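Local coordinates for uncharacterized protein (Enterococcus faecalis, PDB 4OBI), which is of unknown function but binds a zinc ion in its NusG domain II-like part, which belongs to a longer, probably membrane-anchored protein, at residues 12-17 / 89-94; 45-50 / 82-87. All coordinates share one frame; numbering follows the deposited sequence.

Contact 1 (12-17 / 89-94) pairs two central strands of the four-stranded antiparallel sheet, and contact 2 (45-50 / 82-87) ties the other, three-stranded sheet to the zinc-binding turn. Their centres are about 12 Å apart. Strand 82-84 of contact 2 lies beside strand 89-95 of contact 1, with probable hydrogen bonds from C84 N to L89 O (2.8 Å) and from I91 N to I82 O (2.8 Å). L89 of contact 1 lies close to the site: the nearest atoms of its side chain and that of C84 are about 4 Å apart, and it comes within about 7 Å of the zinc ion, which C63 and D68 also bind.

Contact 1. Residues 12-17 / 89-94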
# COMPACT_ATOMS: atom_id res chain seq x y z
N TYR A 12 -5.41 6.56 11.77
CA TYR A 12 -4.20 6.55 10.97
C TYR A 12 -4.52 6.68 9.49
O TYR A 12 -5.68 6.59 9.08
CB TYR A 12 -3.39 5.28 11.23
CG TYR A 12 -3.08 5.07 12.70
CD1 TYR A 12 -2.30 5.99 13.40
CD2 TYR A 12 -3.56 3.97 13.39
CE1 TYR A 12 -2.01 5.82 14.74
CE2 TYR A 12 -3.28 3.78 14.73
CZ TYR A 12 -2.51 4.71 15.40
OH TYR A 12 -2.23 4.52 16.75
N GLN A 13 -3.49 6.92 8.70
CA GLN A 13 -3.63 7.01 7.26
C GLN A 13 -2.46 6.30 6.61
O GLN A 13 -1.34 6.32 7.14
CB GLN A 13 -3.69 8.49 6.84
CG GLN A 13 -2.44 9.30 7.16
CD GLN A 13 -2.69 10.80 7.17
OE1 GLN A 13 -3.83 11.26 7.34
NE2 GLN A 13 -1.63 11.57 7.01
N ALA A 14 -2.72 5.65 5.47
CA ALA A 14 -1.69 4.97 4.69
C ALA A 14 -1.29 5.84 3.51
O ALA A 14 -2.15 6.36 2.80
CB ALA A 14 -2.19 3.62 4.20
N VAL A 15 0.01 5.99 3.31
CA VAL A 15 0.56 6.82 2.25
C VAL A 15 1.22 5.93 1.20
O VAL A 15 2.16 5.19 1.49
CB VAL A 15 1.61 7.79 2.84
CG1 VAL A 15 2.23 8.67 1.75
CG2 VAL A 15 0.99 8.62 3.96
N LEU A 16 0.72 6.03 -0.03
CA LEU A 16 1.23 5.27 -1.16
C LEU A 16 2.10 6.17 -2.02
O LEU A 16 1.64 7.19 -2.51
CB LEU A 16 0.06 4.72 -1.99
CG LEU A 16 0.40 4.05 -3.33
CD1 LEU A 16 1.28 2.84 -3.11
CD2 LEU A 16 -0.88 3.68 -4.06
N LYS A 17 3.36 5.78 -2.18
CA LYS A 17 4.34 6.55 -2.92
C LYS A 17 4.91 5.65 -4.00
O LYS A 17 5.26 4.49 -3.72
CB LYS A 17 5.45 7.01 -1.98
CG LYS A 17 6.56 7.79 -2.66
CD LYS A 17 7.49 8.45 -1.64
CE LYS A 17 8.36 7.43 -0.93
NZ LYS A 17 9.27 8.09 0.06
N LEU A 89 7.87 1.36 -5.18
CA LEU A 89 6.58 1.63 -4.56
C LEU A 89 6.63 1.32 -3.06
O LEU A 89 7.19 0.29 -2.66
CB LEU A 89 5.50 0.79 -5.23
CG LEU A 89 4.08 0.82 -4.64
CD1 LEU A 89 3.06 0.61 -5.74
CD2 LEU A 89 3.85 -0.20 -3.53
N PHE A 90 6.04 2.20 -2.25
CA PHE A 90 6.09 2.09 -0.79
C PHE A 90 4.73 2.46 -0.20
O PHE A 90 4.06 3.37 -0.69
CB PHE A 90 7.17 3.02 -0.22
CG PHE A 90 8.54 2.71 -0.72
CD1 PHE A 90 8.99 3.26 -1.91
CD2 PHE A 90 9.37 1.83 -0.03
CE1 PHE A 90 10.25 2.95 -2.39
CE2 PHE A 90 10.62 1.52 -0.52
CZ PHE A 90 11.06 2.09 -1.70
N ILE A 91 4.34 1.74 0.84
CA ILE A 91 3.16 2.10 1.62
C ILE A 91 3.57 2.19 3.08
O ILE A 91 4.07 1.22 3.65
CB ILE A 91 2.04 1.05 1.51
CG1 ILE A 91 1.60 0.88 0.05
CG2 ILE A 91 0.87 1.45 2.40
CD1 ILE A 91 0.72 -0.33 -0.16
N THR A 92 3.38 3.38 3.66
CA THR A 92 3.65 3.57 5.08
C THR A 92 2.38 4.05 5.78
O THR A 92 1.52 4.68 5.17
CB THR A 92 4.82 4.55 5.34
OG1 THR A 92 5.26 4.43 6.70
CG2 THR A 92 4.42 5.99 5.07
N VAL A 93 2.26 3.71 7.05
CA VAL A 93 1.14 4.17 7.87
C VAL A 93 1.66 5.30 8.76
O VAL A 93 2.81 5.26 9.22
CB VAL A 93 0.55 3.02 8.72
CG1 VAL A 93 -0.45 3.54 9.73
CG2 VAL A 93 -0.10 1.98 7.81
N GLU A 94 0.83 6.31 8.97
CA GLU A 94 1.21 7.46 9.80
C GLU A 94 -0.01 8.05 10.49
O GLU A 94 -1.14 7.80 10.08
CB GLU A 94 1.93 8.52 8.95
CG GLU A 94 1.05 9.18 7.89
CD GLU A 94 1.81 10.13 6.97
OE1 GLU A 94 3.05 10.04 6.85
OE2 GLU A 94 1.14 10.99 6.36
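An antiparallel pair of neighbouring strands joins Q13, V15 and K17 to E94, T92 and F90 in the middle of the four-stranded sheet. Each of these is a hydrogen-bonded pair, linked by two backbone bonds. In the V15-T92 pair the two differ: V15 N to T92 O is short (2.7 Å), whereas T92 N reaches V15 O at 3.1 Å from a direction tilted out of the carbonyl plane.

One face bears polar and mixed side chains. Q13 and E94 both hold CG between their backbone N and carbonyl carbon (chi1 63° and 66°) and then run extended, which brings their CG methylenes to 3.6 Å and their ends together. Q13 NE2 donates to E94 OE2 at 2.9 Å; the oxygen receives it on its anti lone pair, the one away from OE1, and lies almost in the plane of the Q13 amide, although amide and carboxylate are turned 39° from each other. An amide suits this place as a neutral donor to the carboxylate. V15 packs its CG2 against the same oxygen, E94 OE2, at 3.4 Å, and beta-branched V15 and T92 suit an extended backbone.

The other face, with A14, L16, I91 and V93, is buried and apolar. L16 CD1 meets I91 CG1 at 3.7 Å and L89 CG at 3.8 Å, spanning two residues of the partner strand, while small A14 sets its CB 4.2 Å from I91 CG2. At the end of the pair, the CB of Y12 rests on V93 CG1. From the three-stranded sheet, I56 reaches both A14 and I91, and V58 reaches I91. With a mixed, partly exposed face and a buried apolar one turned to the three-stranded sheet, the strand pair belongs to two sheets packed face to face.

Contact 2. Residues 45-50 / 82-87; sequences DYNLIE and IACLPH. With ZN (zinc ion), chain C.
C84, at the end of strand 82-84, and H87, three residues on, are both gripped by one amide, that of N47 at the start of strand 46-52. This is the tight half of the contact. H87 ND1 donates to N47 OD1 at 2.7 Å in a nearly straight bond (172°) lying in the imidazole plane, while the amide stands almost at right angles to the ring (84°). The other end of the amide, N47 ND2, donates to C84 SG at 3.4 Å and also bonds D68 OD2. Asparagine suits the place because it offers an acceptor and donors together; with OD1 taking one bond and ND2 giving two, the amide's rotation is fixed, and the bond to sulphur probably tempers the charge of a zinc-bound thiolate.

The D45 side is looser. D45 CB sits over one face of the H87 ring, 3.6 Å from its centroid, and the carboxylate stacks over the NE2-CD2 side, its plane 17° from the ring's. A water bonds H87 NE2 at 2.8 Å and D45 OD1 only weakly, with no direct hydrogen bond between the two side chains.

C84 SG binds the zinc ion at 2.3 Å. With C63, D68 and another water it completes a four-ligand zinc site, for which N47 is a second-shell residue.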
# COMPACT_ATOMS: atom_id res chain seq x y z
N ASP A 45 4.00 -2.91 -15.22
CA ASP A 45 4.26 -3.18 -13.81
C ASP A 45 3.06 -2.73 -13.00
O ASP A 45 2.53 -1.65 -13.23
CB ASP A 45 5.51 -2.44 -13.34
CG ASP A 45 6.78 -3.07 -13.89
OD1 ASP A 45 6.71 -4.08 -14.62
OD2 ASP A 45 7.86 -2.54 -13.57
N TYR A 46 2.60 -3.59 -12.09
CA TYR A 46 1.44 -3.26 -11.28
C TYR A 46 1.50 -3.83 -9.88
O TYR A 46 2.21 -4.80 -9.61
CB TYR A 46 0.14 -3.70 -11.97
CG TYR A 46 -0.22 -5.16 -11.78
CD1 TYR A 46 0.30 -6.13 -12.60
CD2 TYR A 46 -1.10 -5.55 -10.78
CE1 TYR A 46 -0.03 -7.47 -12.44
CE2 TYR A 46 -1.44 -6.88 -10.59
CZ TYR A 46 -0.89 -7.84 -11.42
OH TYR A 46 -1.22 -9.17 -11.26
N ASN A 47 0.77 -3.16 -8.99
CA ASN A 47 0.57 -3.59 -7.62
C ASN A 47 -0.86 -3.25 -7.28
O ASN A 47 -1.31 -2.12 -7.50
CB ASN A 47 1.48 -2.84 -6.66
CG ASN A 47 2.93 -2.97 -7.02
OD1 ASN A 47 3.40 -2.34 -7.95
ND2 ASN A 47 3.66 -3.79 -6.27
N LEU A 48 -1.57 -4.23 -6.75
CA LEU A 48 -2.96 -4.05 -6.37
C LEU A 48 -3.05 -3.84 -4.86
O LEU A 48 -2.74 -4.74 -4.09
CB LEU A 48 -3.79 -5.24 -6.80
CG LEU A 48 -5.29 -5.11 -6.57
CD1 LEU A 48 -5.88 -3.98 -7.42
CD2 LEU A 48 -5.98 -6.43 -6.87
N ILE A 49 -3.46 -2.64 -4.46
CA ILE A 49 -3.61 -2.29 -3.06
C ILE A 49 -5.01 -2.71 -2.60
O ILE A 49 -6.00 -2.55 -3.33
CB ILE A 49 -3.36 -0.78 -2.82
CG1 ILE A 49 -1.86 -0.43 -2.89
CG2 ILE A 49 -3.88 -0.34 -1.46
CD1 ILE A 49 -1.19 -0.72 -4.21
N GLU A 50 -5.09 -3.26 -1.39
CA GLU A 50 -6.37 -3.61 -0.78
C GLU A 50 -6.45 -2.94 0.58
O GLU A 50 -5.59 -3.15 1.43
CB GLU A 50 -6.50 -5.11 -0.62
CG GLU A 50 -7.88 -5.57 -0.17
CD GLU A 50 -7.94 -7.06 0.08
OE1 GLU A 50 -6.92 -7.75 -0.09
OE2 GLU A 50 -9.02 -7.55 0.46
N ILE A 82 5.46 -1.31 3.73
CA ILE A 82 5.37 -2.24 2.62
C ILE A 82 6.19 -1.65 1.49
O ILE A 82 6.02 -0.49 1.14
CB ILE A 82 3.93 -2.45 2.12
CG1 ILE A 82 3.08 -3.10 3.21
CG2 ILE A 82 3.92 -3.31 0.87
CD1 ILE A 82 1.58 -2.94 3.03
N ALA A 83 7.10 -2.45 0.96
CA ALA A 83 7.97 -1.98 -0.10
C ALA A 83 7.99 -2.96 -1.27
O ALA A 83 8.23 -4.16 -1.09
CB ALA A 83 9.37 -1.76 0.44
N CYS A 84 7.73 -2.42 -2.47
CA CYS A 84 8.01 -3.12 -3.71
C CYS A 84 9.17 -2.42 -4.37
O CYS A 84 9.00 -1.47 -5.14
CB CYS A 84 6.80 -3.14 -4.62
SG CYS A 84 7.07 -4.07 -6.14
N LEU A 85 10.38 -2.87 -4.04
CA LEU A 85 11.56 -2.21 -4.56
C LEU A 85 11.68 -2.24 -6.10
O LEU A 85 12.05 -1.23 -6.69
CB LEU A 85 12.82 -2.74 -3.88
CG LEU A 85 12.88 -2.56 -2.35
CD1 LEU A 85 14.16 -3.18 -1.81
CD2 LEU A 85 12.75 -1.10 -1.96
N PRO A 86 11.32 -3.37 -6.75
CA PRO A 86 11.37 -3.40 -8.22
C PRO A 86 10.47 -2.35 -8.90
O PRO A 86 10.82 -1.87 -9.97
CB PRO A 86 10.90 -4.83 -8.56
CG PRO A 86 11.20 -5.62 -7.35
CD PRO A 86 10.94 -4.69 -6.21
N HIS A 87 9.35 -2.00 -8.27
CA HIS A 87 8.44 -0.99 -8.82
C HIS A 87 8.62 0.39 -8.18
O HIS A 87 7.90 1.33 -8.51
CB HIS A 87 6.99 -1.45 -8.69
CG HIS A 87 6.67 -2.68 -9.48
ND1 HIS A 87 5.45 -3.32 -9.39
CD2 HIS A 87 7.41 -3.39 -10.36
CE1 HIS A 87 5.45 -4.37 -10.19
NE2 HIS A 87 6.63 -4.44 -10.79
ZN ZN C . 7.00 -6.22 -5.38
O HOH W 1 7.37 -6.27 -12.75
O HOH W 2 8.68 -6.73 -4.46